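PDB 3DLJ: beta-Ala-His dipeptidase from Homo sapiens, which hydrolyses the peptide bond of Xaa-His dipeptides with the help of two zinc ions per subunit, acting most readily on carnosine and anserine. Local coordinates for residues Ile152-Ala157 / Ala476-Met481; Glu249-Leu254 / His328-Ala333; Ile273-Val278 / Glu365-Arg370; Met359-Val364 / Val387-Gly392; Arg413-Thr418 / Tyr467-Lys472. All blocks are in the same frame, centred on the assembly; numbering follows the deposited sequence.

Contact 1. Residues Ile152-Ala157 / Ala476-Met481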
# COMPACT_ATOMS: atom_id res chain seq x y z
N ILE A 152 -5.35 -17.31 -2.42
CA ILE A 152 -6.25 -18.13 -3.25
C ILE A 152 -5.65 -19.51 -3.56
O ILE A 152 -6.36 -20.53 -3.54
CB ILE A 152 -6.68 -17.40 -4.56
CG1 ILE A 152 -7.73 -16.32 -4.24
CG2 ILE A 152 -7.21 -18.40 -5.61
CD1 ILE A 152 -7.97 -15.29 -5.37
N ASN A 153 -4.35 -19.54 -3.88
CA ASN A 153 -3.66 -20.79 -4.19
C ASN A 153 -3.61 -21.72 -2.97
O ASN A 153 -3.85 -22.90 -3.12
CB ASN A 153 -2.26 -20.53 -4.77
CG ASN A 153 -2.30 -19.86 -6.17
OD1 ASN A 153 -3.29 -19.92 -6.85
ND2 ASN A 153 -1.20 -19.23 -6.57
N ALA A 154 -3.30 -21.19 -1.78
CA ALA A 154 -3.42 -21.96 -0.52
C ALA A 154 -4.79 -22.67 -0.37
O ALA A 154 -4.84 -23.88 -0.07
CB ALA A 154 -3.13 -21.07 0.71
N VAL A 155 -5.87 -21.92 -0.54
CA VAL A 155 -7.23 -22.49 -0.50
C VAL A 155 -7.40 -23.59 -1.54
O VAL A 155 -7.98 -24.63 -1.25
CB VAL A 155 -8.33 -21.41 -0.72
CG1 VAL A 155 -9.69 -22.08 -0.89
CG2 VAL A 155 -8.38 -20.44 0.43
N SER A 156 -6.89 -23.35 -2.74
CA SER A 156 -7.01 -24.29 -3.85
C SER A 156 -6.23 -25.60 -3.62
O SER A 156 -6.55 -26.61 -4.23
CB SER A 156 -6.59 -23.61 -5.16
OG SER A 156 -5.18 -23.72 -5.34
N ALA A 157 -5.24 -25.59 -2.73
CA ALA A 157 -4.54 -26.81 -2.33
C ALA A 157 -5.38 -27.75 -1.45
O ALA A 157 -5.42 -28.94 -1.71
CB ALA A 157 -3.22 -26.48 -1.64
N ALA A 476 -0.84 -22.92 6.63
CA ALA A 476 -0.63 -23.12 8.07
C ALA A 476 -1.57 -22.24 8.94
O ALA A 476 -2.07 -22.68 9.99
CB ALA A 476 0.84 -22.85 8.43
N PHE A 477 -1.80 -21.01 8.47
CA PHE A 477 -2.56 -20.00 9.17
C PHE A 477 -4.03 -20.37 9.29
O PHE A 477 -4.63 -20.20 10.36
CB PHE A 477 -2.36 -18.64 8.48
CG PHE A 477 -3.11 -17.50 9.11
CD1 PHE A 477 -2.73 -17.00 10.36
CD2 PHE A 477 -4.18 -16.92 8.46
CE1 PHE A 477 -3.41 -15.92 10.94
CE2 PHE A 477 -4.87 -15.85 9.04
CZ PHE A 477 -4.48 -15.35 10.28
N PHE A 478 -4.61 -20.90 8.20
CA PHE A 478 -5.98 -21.43 8.23
C PHE A 478 -6.16 -22.33 9.45
O PHE A 478 -7.15 -22.23 10.18
CB PHE A 478 -6.34 -22.23 6.97
CG PHE A 478 -6.29 -21.44 5.69
CD1 PHE A 478 -6.19 -22.11 4.47
CD2 PHE A 478 -6.32 -20.06 5.70
CE1 PHE A 478 -6.13 -21.41 3.28
CE2 PHE A 478 -6.25 -19.36 4.50
CZ PHE A 478 -6.16 -20.04 3.29
N LEU A 479 -5.18 -23.21 9.63
CA LEU A 479 -5.19 -24.22 10.67
C LEU A 479 -5.06 -23.59 12.06
O LEU A 479 -5.74 -23.99 12.99
CB LEU A 479 -4.10 -25.27 10.39
CG LEU A 479 -4.10 -26.57 11.19
CD1 LEU A 479 -5.35 -27.42 10.91
CD2 LEU A 479 -2.84 -27.38 10.88
N GLU A 480 -4.22 -22.56 12.17
CA GLU A 480 -4.02 -21.87 13.44
C GLU A 480 -5.24 -21.09 13.91
O GLU A 480 -5.57 -21.08 15.09
CB GLU A 480 -2.78 -20.98 13.37
CG GLU A 480 -1.46 -21.76 13.29
CD GLU A 480 -1.09 -22.44 14.60
OE1 GLU A 480 -1.77 -22.22 15.64
OE2 GLU A 480 -0.10 -23.20 14.60
N MET A 481 -5.93 -20.43 12.98
CA MET A 481 -7.19 -19.74 13.28
C MET A 481 -8.29 -20.69 13.80
O MET A 481 -9.09 -20.31 14.65
CB MET A 481 -7.70 -18.95 12.07
CG MET A 481 -6.93 -17.66 11.76
SD MET A 481 -6.82 -16.40 13.07
CE MET A 481 -8.45 -16.44 13.86
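Helix-to-helix packing in the zinc-bearing domain of this M20 peptidase is illustrated by Phe478, a residue of helix 464-482 that reaches across to Ala154 and Val155 on helix 141-160. The latter helix carries the zinc ligand Asp143 in its first turn, but the contact lies well along it, away from the metals. The two backbones stay apart, with 8.9 Å between the CA atoms of Val155 and Phe478, and the phenyl ring spans the distance. Its CG stands anti to the carbonyl carbon (chi1 -62°), which aims the far end of the ring at the neighbouring helix. There Phe478 CZ meets Val155 CG2 at 3.6 Å, while CE1 of the same ring lies 4.0 Å from Ala154 CB. Both methyl groups approach the ring obliquely, and the valine side chain crosses the phenylalanine at about a right angle. Val155 N lies at the edge of the ring, in its plane. Trp151, one turn earlier on helix 141-160, adds an edge-to-face ring contact with Phe478, and Leu165 packs on the same side chain. Ala154 also touches Thr471 and Phe474, earlier on helix 464-482. Across the interface no hydrogen bond forms; the contact is made mainly by buried carbon surfaces, and it probably owes its fit to the shape of the ring against these two small side chains, with Trp151 and Leu165 also enclosing it.

Contact 2. Residues Glu249-Leu254 / His328-Ala333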
# COMPACT_ATOMS: atom_id res chain seq x y z
N GLU A 249 7.22 34.86 -11.19
CA GLU A 249 7.02 33.57 -11.85
C GLU A 249 6.48 32.52 -10.88
O GLU A 249 7.08 32.28 -9.83
CB GLU A 249 8.33 33.11 -12.49
CG GLU A 249 8.88 34.08 -13.50
CD GLU A 249 10.06 33.51 -14.28
OE1 GLU A 249 10.67 34.26 -15.07
OE2 GLU A 249 10.37 32.30 -14.13
N PRO A 250 5.32 31.92 -11.22
CA PRO A 250 4.74 30.83 -10.43
C PRO A 250 5.78 29.80 -9.96
O PRO A 250 5.76 29.43 -8.79
CB PRO A 250 3.71 30.21 -11.40
CG PRO A 250 3.21 31.41 -12.14
CD PRO A 250 4.46 32.22 -12.40
N MET A 251 6.68 29.35 -10.85
CA MET A 251 7.74 28.39 -10.47
C MET A 251 8.69 28.92 -9.39
O MET A 251 9.11 28.17 -8.50
CB MET A 251 8.56 27.93 -11.66
CG MET A 251 7.93 26.82 -12.46
SD MET A 251 7.73 25.26 -11.58
CE MET A 251 9.39 24.56 -11.60
N ALA A 252 9.03 30.21 -9.45
CA ALA A 252 9.92 30.80 -8.45
C ALA A 252 9.24 30.80 -7.06
O ALA A 252 9.88 30.47 -6.08
CB ALA A 252 10.36 32.22 -8.88
N ASP A 253 7.96 31.17 -6.99
CA ASP A 253 7.14 31.12 -5.78
C ASP A 253 7.00 29.67 -5.24
O ASP A 253 7.23 29.42 -4.07
CB ASP A 253 5.75 31.73 -6.04
CG ASP A 253 5.76 33.26 -6.24
OD1 ASP A 253 6.74 33.92 -5.82
OD2 ASP A 253 4.76 33.80 -6.81
N LEU A 254 6.65 28.74 -6.11
CA LEU A 254 6.45 27.35 -5.70
C LEU A 254 7.71 26.71 -5.16
O LEU A 254 7.68 26.07 -4.11
CB LEU A 254 5.83 26.50 -6.84
CG LEU A 254 5.56 25.01 -6.56
CD1 LEU A 254 4.60 24.83 -5.36
CD2 LEU A 254 5.05 24.27 -7.79
N HIS A 328 6.97 15.22 -3.74
CA HIS A 328 6.70 14.24 -4.78
C HIS A 328 6.95 14.79 -6.18
O HIS A 328 7.45 14.09 -7.03
CB HIS A 328 5.24 13.72 -4.66
CG HIS A 328 4.90 13.20 -3.29
ND1 HIS A 328 5.66 12.25 -2.64
CD2 HIS A 328 3.91 13.53 -2.43
CE1 HIS A 328 5.13 12.00 -1.46
NE2 HIS A 328 4.07 12.76 -1.31
N GLY A 329 6.57 16.04 -6.42
CA GLY A 329 6.66 16.59 -7.75
C GLY A 329 5.94 17.89 -7.93
O GLY A 329 5.39 18.45 -6.98
N ILE A 330 5.95 18.37 -9.17
CA ILE A 330 5.27 19.57 -9.58
C ILE A 330 4.43 19.23 -10.82
O ILE A 330 4.93 18.58 -11.75
CB ILE A 330 6.29 20.69 -9.92
CG1 ILE A 330 7.11 21.05 -8.67
CG2 ILE A 330 5.57 21.91 -10.54
CD1 ILE A 330 8.23 22.09 -8.85
N GLU A 331 3.18 19.69 -10.84
CA GLU A 331 2.31 19.54 -12.03
C GLU A 331 2.18 20.92 -12.72
O GLU A 331 2.13 21.93 -12.05
CB GLU A 331 0.95 18.99 -11.60
CG GLU A 331 -0.09 18.77 -12.76
CD GLU A 331 -1.51 18.48 -12.24
OE1 GLU A 331 -1.65 18.07 -11.05
OE2 GLU A 331 -2.48 18.67 -13.02
N GLY A 332 2.19 20.95 -14.06
CA GLY A 332 1.91 22.16 -14.86
C GLY A 332 3.10 22.86 -15.46
O GLY A 332 2.94 23.87 -16.15
N ALA A 333 4.29 22.35 -15.17
CA ALA A 333 5.56 22.86 -15.68
C ALA A 333 6.16 21.96 -16.78
O ALA A 333 5.50 21.04 -17.26
CB ALA A 333 6.61 23.06 -14.51
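Beside Leu254, which meets Ile330 across this contact, Asp253 holds out a carboxylate whose OD2 is hydrogen-bonded to both Asn383 ND2 and Ser381 OG, while OD1 forms a salt bridge with Arg379 NE. These bonds tie helix 250-258 to the connection that precedes strand 384-397, while Met251 and Leu254 of the same helix meet strand 324-331. Both elements belong to the ferredoxin-like βαββαβ unit of the lid, or dimerisation, domain of M20 peptidases, in which helices cover one face of an antiparallel sheet. Ile330 is the point at which two helix side chains converge. Leu254 comes to it tip to tip, Leu254 CD2 lying 3.7 Å from Ile330 CG2 and 3.9 Å from Ile330 CG1. The leucine CG is anti to its own backbone N (chi1 -180°), which carries the branch toward the strand. Met251 instead crosses the isoleucine at an angle, its chain folded at chi2 and chi3 so that Met251 CE ends 3.9 Å from Ile330 CD1. Val347 of the adjacent strand touches Met251, Leu254 and Ile330 alike and completes the apolar layer. The strand itself is irregular just before this point: His328 and Gly329 both face Lys350 in a classic beta bulge. Glu331, whose CB is directed away from the helix, pairs its OE1 with Lys350 NZ in a salt bridge. Beyond the strand the chain turns through Gly332, with positive phi, and brings Ala333 CB to 3.8 Å from Met251 SD.

Contact 3. Residues Ile273-Val278 / Glu365-Arg370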
# COMPACT_ATOMS: atom_id res chain seq x y z
N ILE A 273 4.60 21.15 14.09
CA ILE A 273 4.55 19.74 13.65
C ILE A 273 4.99 18.67 14.67
O ILE A 273 4.51 17.54 14.63
CB ILE A 273 5.25 19.55 12.26
CG1 ILE A 273 4.29 19.94 11.13
CG2 ILE A 273 5.62 18.09 12.00
CD1 ILE A 273 3.31 18.82 10.74
N TYR A 274 5.87 19.02 15.61
CA TYR A 274 6.38 18.04 16.59
C TYR A 274 5.69 18.12 17.94
O TYR A 274 5.92 17.30 18.81
CB TYR A 274 7.90 18.13 16.74
CG TYR A 274 8.63 17.74 15.48
CD1 TYR A 274 9.10 18.71 14.60
CD2 TYR A 274 8.81 16.40 15.15
CE1 TYR A 274 9.74 18.36 13.41
CE2 TYR A 274 9.47 16.04 13.96
CZ TYR A 274 9.94 17.03 13.10
OH TYR A 274 10.56 16.70 11.92
N ASP A 275 4.83 19.12 18.10
CA ASP A 275 4.15 19.37 19.35
C ASP A 275 3.53 18.14 19.99
O ASP A 275 3.69 17.92 21.19
CB ASP A 275 3.08 20.44 19.15
CG ASP A 275 3.67 21.82 18.94
OD1 ASP A 275 4.91 22.00 19.05
OD2 ASP A 275 2.85 22.71 18.68
N GLU A 276 2.84 17.35 19.18
CA GLU A 276 2.02 16.25 19.67
C GLU A 276 2.57 14.84 19.41
O GLU A 276 1.88 13.85 19.70
CB GLU A 276 0.57 16.39 19.17
CG GLU A 276 -0.13 17.68 19.63
CD GLU A 276 -1.64 17.62 19.45
OE1 GLU A 276 -2.33 17.06 20.36
OE2 GLU A 276 -2.14 18.12 18.41
N VAL A 277 3.79 14.73 18.87
CA VAL A 277 4.44 13.41 18.71
C VAL A 277 4.67 12.81 20.10
O VAL A 277 5.17 13.50 20.98
CB VAL A 277 5.80 13.49 17.94
CG1 VAL A 277 6.39 12.09 17.72
CG2 VAL A 277 5.65 14.24 16.60
N VAL A 278 4.30 11.54 20.32
CA VAL A 278 4.52 10.98 21.67
C VAL A 278 6.00 10.96 22.04
O VAL A 278 6.84 10.66 21.18
CB VAL A 278 3.89 9.57 21.92
CG1 VAL A 278 2.38 9.64 21.83
CG2 VAL A 278 4.43 8.54 20.99
N GLU A 365 -3.12 20.12 9.05
CA GLU A 365 -3.67 20.90 7.94
C GLU A 365 -3.56 22.41 8.23
O GLU A 365 -3.06 23.18 7.38
CB GLU A 365 -5.10 20.47 7.63
CG GLU A 365 -5.87 21.40 6.70
CD GLU A 365 -7.28 20.89 6.39
OE1 GLU A 365 -8.05 20.53 7.33
OE2 GLU A 365 -7.64 20.86 5.18
N LYS A 366 -4.00 22.84 9.41
CA LYS A 366 -3.90 24.26 9.80
C LYS A 366 -2.45 24.75 9.82
O LYS A 366 -2.16 25.81 9.28
CB LYS A 366 -4.52 24.52 11.17
CG LYS A 366 -5.90 25.12 11.13
N GLN A 367 -1.57 24.01 10.47
CA GLN A 367 -0.15 24.40 10.57
C GLN A 367 0.54 24.54 9.23
O GLN A 367 1.23 25.52 9.00
CB GLN A 367 0.61 23.43 11.47
CG GLN A 367 0.16 23.53 12.91
CD GLN A 367 0.56 22.33 13.77
OE1 GLN A 367 0.77 21.21 13.28
NE2 GLN A 367 0.65 22.57 15.05
N VAL A 368 0.36 23.57 8.34
CA VAL A 368 1.01 23.61 7.01
C VAL A 368 0.49 24.79 6.19
O VAL A 368 1.27 25.48 5.53
CB VAL A 368 0.82 22.28 6.24
CG1 VAL A 368 1.41 22.37 4.85
CG2 VAL A 368 1.47 21.13 7.01
N THR A 369 -0.81 25.03 6.28
CA THR A 369 -1.43 26.11 5.54
C THR A 369 -0.88 27.43 6.00
O THR A 369 -0.37 28.18 5.16
CB THR A 369 -2.96 26.04 5.62
OG1 THR A 369 -3.35 24.74 5.17
CG2 THR A 369 -3.60 27.09 4.71
N ARG A 370 -0.91 27.69 7.31
CA ARG A 370 -0.40 28.92 7.91
C ARG A 370 1.05 29.15 7.57
O ARG A 370 1.45 30.28 7.23
CB ARG A 370 -0.54 28.91 9.44
CG ARG A 370 -1.89 29.41 9.95
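Polar approach without bonding governs the meeting of Gln367, on helix 361-377, with Ile273 and Asp275 of the loop 273-278. The glutamine chain runs extended beyond CG (chi2 162°), carrying its amide to the loop backbone. There Gln367 OE1 stops 3.9 Å from Ile273 N, and Gln367 NE2 lies 4.2 Å from Asp275 OD2; no hydrogen bond joins the segments. Ile273 lies buried beside the helix. Ile273 CG1 is 4.3 Å from the amide oxygen Gln367 OE1, while the apolar contact is that of Ile273 CD1 with Val364, one turn earlier on the helix. Ile353 of the sheet touches both Ile273 and Val368. Hydrogen bonds form within each segment and to the neighbouring chain, not between the two. Thr369 OG1 donates to Glu365 O at 2.7 Å, and Thr369 N reaches the same carbonyl oxygen from the opposite face of its plane, so one residue grips that acceptor twice. In the loop, a weak bond of 3.3 Å from Val277 N to Tyr274 O closes a type I beta turn, and Glu276 and Val278 make backbone bonds to His358 and Pro357. A connecting turn laid along the flank of a sheet-covering helix is what results, here on the second helix of the ferredoxin-like lid domain.

Contact 4. Residues Met359-Val364 / Val387-Gly392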
# COMPACT_ATOMS: atom_id res chain seq x y z
N MET A 359 -0.35 12.82 16.55
CA MET A 359 -0.64 13.97 15.69
C MET A 359 -2.12 14.08 15.22
O MET A 359 -2.71 13.12 14.75
CB MET A 359 0.31 14.00 14.48
CG MET A 359 1.81 14.00 14.85
SD MET A 359 2.94 13.75 13.45
CE MET A 359 2.92 15.41 12.72
N ASN A 360 -2.67 15.29 15.31
CA ASN A 360 -3.99 15.59 14.76
C ASN A 360 -3.97 16.08 13.29
O ASN A 360 -3.32 17.08 12.96
CB ASN A 360 -4.68 16.63 15.65
CG ASN A 360 -6.12 16.88 15.25
OD1 ASN A 360 -6.43 17.85 14.56
ND2 ASN A 360 -7.02 15.97 15.66
N VAL A 361 -4.70 15.37 12.42
CA VAL A 361 -4.85 15.74 11.01
C VAL A 361 -5.31 17.20 10.79
O VAL A 361 -4.76 17.91 9.95
CB VAL A 361 -5.84 14.76 10.27
CG1 VAL A 361 -6.08 15.21 8.85
CG2 VAL A 361 -5.30 13.35 10.25
N SER A 362 -6.30 17.64 11.55
CA SER A 362 -6.84 18.98 11.36
C SER A 362 -5.84 20.03 11.78
O SER A 362 -5.79 21.10 11.17
CB SER A 362 -8.17 19.17 12.13
OG SER A 362 -9.12 18.23 11.65
N ALA A 363 -5.07 19.75 12.85
CA ALA A 363 -4.00 20.67 13.29
C ALA A 363 -2.87 20.75 12.27
O ALA A 363 -2.41 21.84 11.93
CB ALA A 363 -3.47 20.28 14.68
N VAL A 364 -2.45 19.60 11.76
CA VAL A 364 -1.43 19.51 10.71
C VAL A 364 -1.87 20.31 9.48
O VAL A 364 -1.11 21.11 8.95
CB VAL A 364 -1.08 18.04 10.37
CG1 VAL A 364 -0.19 17.92 9.14
CG2 VAL A 364 -0.43 17.35 11.58
N VAL A 387 -3.50 26.39 -1.08
CA VAL A 387 -3.12 25.16 -0.42
C VAL A 387 -4.37 24.30 -0.25
O VAL A 387 -5.40 24.78 0.20
CB VAL A 387 -2.53 25.41 0.99
CG1 VAL A 387 -2.10 24.10 1.62
CG2 VAL A 387 -1.36 26.35 0.92
N SER A 388 -4.28 23.02 -0.60
CA SER A 388 -5.33 22.09 -0.21
C SER A 388 -4.79 20.75 0.26
O SER A 388 -3.93 20.14 -0.38
CB SER A 388 -6.41 21.94 -1.28
OG SER A 388 -5.94 21.32 -2.45
N MET A 389 -5.26 20.32 1.42
CA MET A 389 -4.97 18.99 1.91
C MET A 389 -6.05 18.05 1.38
O MET A 389 -7.21 18.13 1.75
CB MET A 389 -4.90 18.95 3.43
CG MET A 389 -4.29 17.66 3.94
SD MET A 389 -4.46 17.49 5.71
CE MET A 389 -6.20 17.07 5.82
N THR A 390 -5.63 17.18 0.48
CA THR A 390 -6.55 16.40 -0.31
C THR A 390 -6.79 15.06 0.36
O THR A 390 -7.79 14.40 0.10
CB THR A 390 -6.04 16.23 -1.77
OG1 THR A 390 -4.64 15.91 -1.76
CG2 THR A 390 -6.20 17.56 -2.56
N LEU A 391 -5.89 14.69 1.26
CA LEU A 391 -5.94 13.39 1.91
C LEU A 391 -5.36 13.53 3.32
O LEU A 391 -4.30 14.14 3.49
CB LEU A 391 -5.15 12.41 1.07
CG LEU A 391 -4.61 11.08 1.54
CD1 LEU A 391 -5.73 10.29 2.12
CD2 LEU A 391 -4.06 10.38 0.31
N GLY A 392 -6.07 12.98 4.31
CA GLY A 392 -5.70 13.11 5.71
C GLY A 392 -6.15 11.92 6.54
O GLY A 392 -7.32 11.78 6.86
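Val361 holds CG1 anti to its backbone N (chi1 175°) and Met389 does the same with CG (chi1 -167°); both CB atoms point across the gap between helix 361-377 and strand 384-397, and these torsions carry Val361 CG1 and the methionine chain on into it. The methionine then stays extended until its last torsion, where a bend (chi3 75°) turns the terminal methyl aside. In consequence Met389 CE meets Val361 CG1 at 3.6 Å, the two side chains crossing at about a right angle. Val361 CG1 also lies 3.8 Å from Gly392 CA, and Val361 CG2 comes within 4.1 Å of Gly392 C; with no side chain on the glycine, the valine settles directly against the strand backbone, and the CA atoms of Val361 and Gly392 are only 6.0 Å apart. Nothing polar crosses the contact. The start of the helix is organised by Asn360 at the N-cap. Asn360 OD1 accepts from Ala363 N at 2.9 Å, in the carbonyl plane and on a lone pair, and Asn360 O receives Val364 N. Asn360 is also an N-glycosylation site, although no sugar is present here; capping through OD1 is consistent with leaving ND2 to carry the glycan. Strand 384-397 runs antiparallel to strand 216-232, with Thr390 and Leu391 both bonded to the backbone of Tyr226, and Met389 touches Ser225 and Phe227 on that strand. Helix 361-377 thus links strand 346-355 to strand 384-397 across the intervening strand 216-232, the split beta-alpha-beta crossover of the ferredoxin-like domain.

Contact 5. Residues Arg413-Thr418 / Tyr467-Lys472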
# COMPACT_ATOMS: atom_id res chain seq x y z
N ARG A 413 6.37 -19.36 12.28
CA ARG A 413 7.33 -20.27 12.87
C ARG A 413 7.33 -21.61 12.14
O ARG A 413 8.40 -22.13 11.79
CB ARG A 413 7.10 -20.44 14.38
N THR A 414 6.14 -22.15 11.86
CA THR A 414 6.00 -23.43 11.14
C THR A 414 6.67 -23.43 9.76
O THR A 414 7.40 -24.38 9.43
CB THR A 414 4.51 -23.86 10.99
OG1 THR A 414 3.98 -24.21 12.27
CG2 THR A 414 4.36 -25.07 10.07
N VAL A 415 6.42 -22.38 8.97
CA VAL A 415 6.86 -22.35 7.56
C VAL A 415 8.32 -21.92 7.39
O VAL A 415 9.05 -22.47 6.57
CB VAL A 415 5.90 -21.51 6.67
CG1 VAL A 415 6.44 -21.37 5.25
CG2 VAL A 415 4.51 -22.15 6.64
N PHE A 416 8.74 -20.95 8.19
CA PHE A 416 10.06 -20.36 8.01
C PHE A 416 11.05 -20.82 9.07
O PHE A 416 12.25 -20.57 8.96
CB PHE A 416 9.97 -18.82 7.91
CG PHE A 416 9.22 -18.35 6.67
CD1 PHE A 416 7.88 -17.98 6.75
CD2 PHE A 416 9.84 -18.31 5.42
CE1 PHE A 416 7.18 -17.56 5.61
CE2 PHE A 416 9.14 -17.87 4.27
CZ PHE A 416 7.82 -17.51 4.36
N GLY A 417 10.53 -21.53 10.08
CA GLY A 417 11.36 -22.10 11.12
C GLY A 417 11.94 -21.06 12.05
O GLY A 417 12.90 -21.34 12.77
N THR A 418 11.38 -19.86 12.04
CA THR A 418 11.88 -18.81 12.91
C THR A 418 10.79 -17.88 13.43
O THR A 418 9.70 -17.80 12.86
CB THR A 418 13.00 -17.97 12.23
OG1 THR A 418 13.44 -16.96 13.14
CG2 THR A 418 12.49 -17.33 10.94
N TYR A 467 6.47 -15.73 -2.74
CA TYR A 467 5.16 -16.05 -3.30
C TYR A 467 4.74 -17.49 -2.99
O TYR A 467 3.59 -17.74 -2.65
CB TYR A 467 5.21 -15.81 -4.82
CG TYR A 467 3.98 -16.17 -5.61
CD1 TYR A 467 2.73 -15.59 -5.31
CD2 TYR A 467 4.06 -17.03 -6.71
CE1 TYR A 467 1.58 -15.90 -6.06
CE2 TYR A 467 2.93 -17.33 -7.47
CZ TYR A 467 1.68 -16.75 -7.14
OH TYR A 467 0.54 -17.05 -7.89
N ILE A 468 5.68 -18.43 -3.12
CA ILE A 468 5.43 -19.85 -2.90
C ILE A 468 5.43 -20.25 -1.43
O ILE A 468 4.50 -20.92 -0.97
CB ILE A 468 6.41 -20.72 -3.71
CG1 ILE A 468 6.23 -20.44 -5.21
CG2 ILE A 468 6.22 -22.21 -3.41
CD1 ILE A 468 4.79 -20.67 -5.74
N GLU A 469 6.45 -19.82 -0.69
CA GLU A 469 6.50 -20.03 0.75
C GLU A 469 5.38 -19.30 1.48
O GLU A 469 4.92 -19.78 2.53
CB GLU A 469 7.86 -19.63 1.32
CG GLU A 469 9.02 -20.55 0.84
CD GLU A 469 8.81 -22.06 1.16
OE1 GLU A 469 8.82 -22.90 0.23
OE2 GLU A 469 8.63 -22.40 2.34
N GLY A 470 4.94 -18.17 0.93
CA GLY A 470 3.83 -17.40 1.47
C GLY A 470 2.49 -18.09 1.29
O GLY A 470 1.61 -17.92 2.10
N THR A 471 2.33 -18.84 0.20
CA THR A 471 1.21 -19.73 0.01
C THR A 471 1.11 -20.77 1.13
O THR A 471 0.01 -21.03 1.66
CB THR A 471 1.27 -20.43 -1.40
OG1 THR A 471 1.46 -19.44 -2.44
CG2 THR A 471 0.01 -21.24 -1.67
N LYS A 472 2.25 -21.35 1.51
CA LYS A 472 2.33 -22.27 2.65
C LYS A 472 2.01 -21.62 4.00
O LYS A 472 1.36 -22.25 4.86
CB LYS A 472 3.71 -22.90 2.72
CG LYS A 472 3.97 -23.86 1.61
CD LYS A 472 5.44 -23.89 1.30
CE LYS A 472 5.76 -24.95 0.30
NZ LYS A 472 7.16 -25.34 0.52
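Val415, near the end of helix 403-416, sets its two methyl groups against successive parts of helix 464-482. With CG1 anti to the backbone N (chi1 174°), Val415 CG1 comes to 3.5 Å from Glu469 O, while Val415 CG2 lies 3.6 Å from Lys472 O. The branch thus straddles nearly one turn of the opposing backbone, and Lys472 CB adds a looser contact at 4.0 Å from Val415 CG1. Phe416 follows with a different conformation, its CG anti to the carbonyl carbon (chi1 -65°). Its ring reaches Glu469 obliquely, Phe416 CE2 lying 3.7 Å from Glu469 CB, and Val415 CG1 sits over one face, toward the rim. Glu469 is bent at chi2 (-56°), which folds the carboxylate back toward Lys472 and leaves Glu469 OE2 3.8 Å from Val415 CG1. On that carboxylate, Lys472 NZ meets Glu469 OE1 on the syn side at 3.0 Å in a salt bridge. The lysine chain extends beyond CG to make this bond and a second salt bridge with Asp21 OD1, two anionic partners that would favour its charged form. Gly417 then ends helix 403-416 with positive phi. Around the contact, Phe17 of helix 13-22 touches both Val415 and Lys472, Trp465 meets the Phe416 ring, and helix 464-482 also rests on helix 141-160 through Tyr467 and Thr471.

Overall arrangement
The five contacts fall into two distant groups on opposite sides of the chain's centre. Contacts 1 and 5 share helix 464-482 in the zinc-bearing domain, with centres about 12 Å apart; contact 1 is fully buried and essentially apolar, whereas contact 5, only partly buried, sets carbon groups against carbonyls beside a salt bridge. Contacts 2, 3 and 4 occupy the lid domain and are each partly buried. Contacts 3 and 4 touch and share helix 361-377, yet one is a loose, largely polar approach to a loop, the other an apolar contact with the sheet. Contacts 2 and 4 each set apolar helix residues on that sheet, the methionine coming from the helix in contact 2 and from the strand in contact 4.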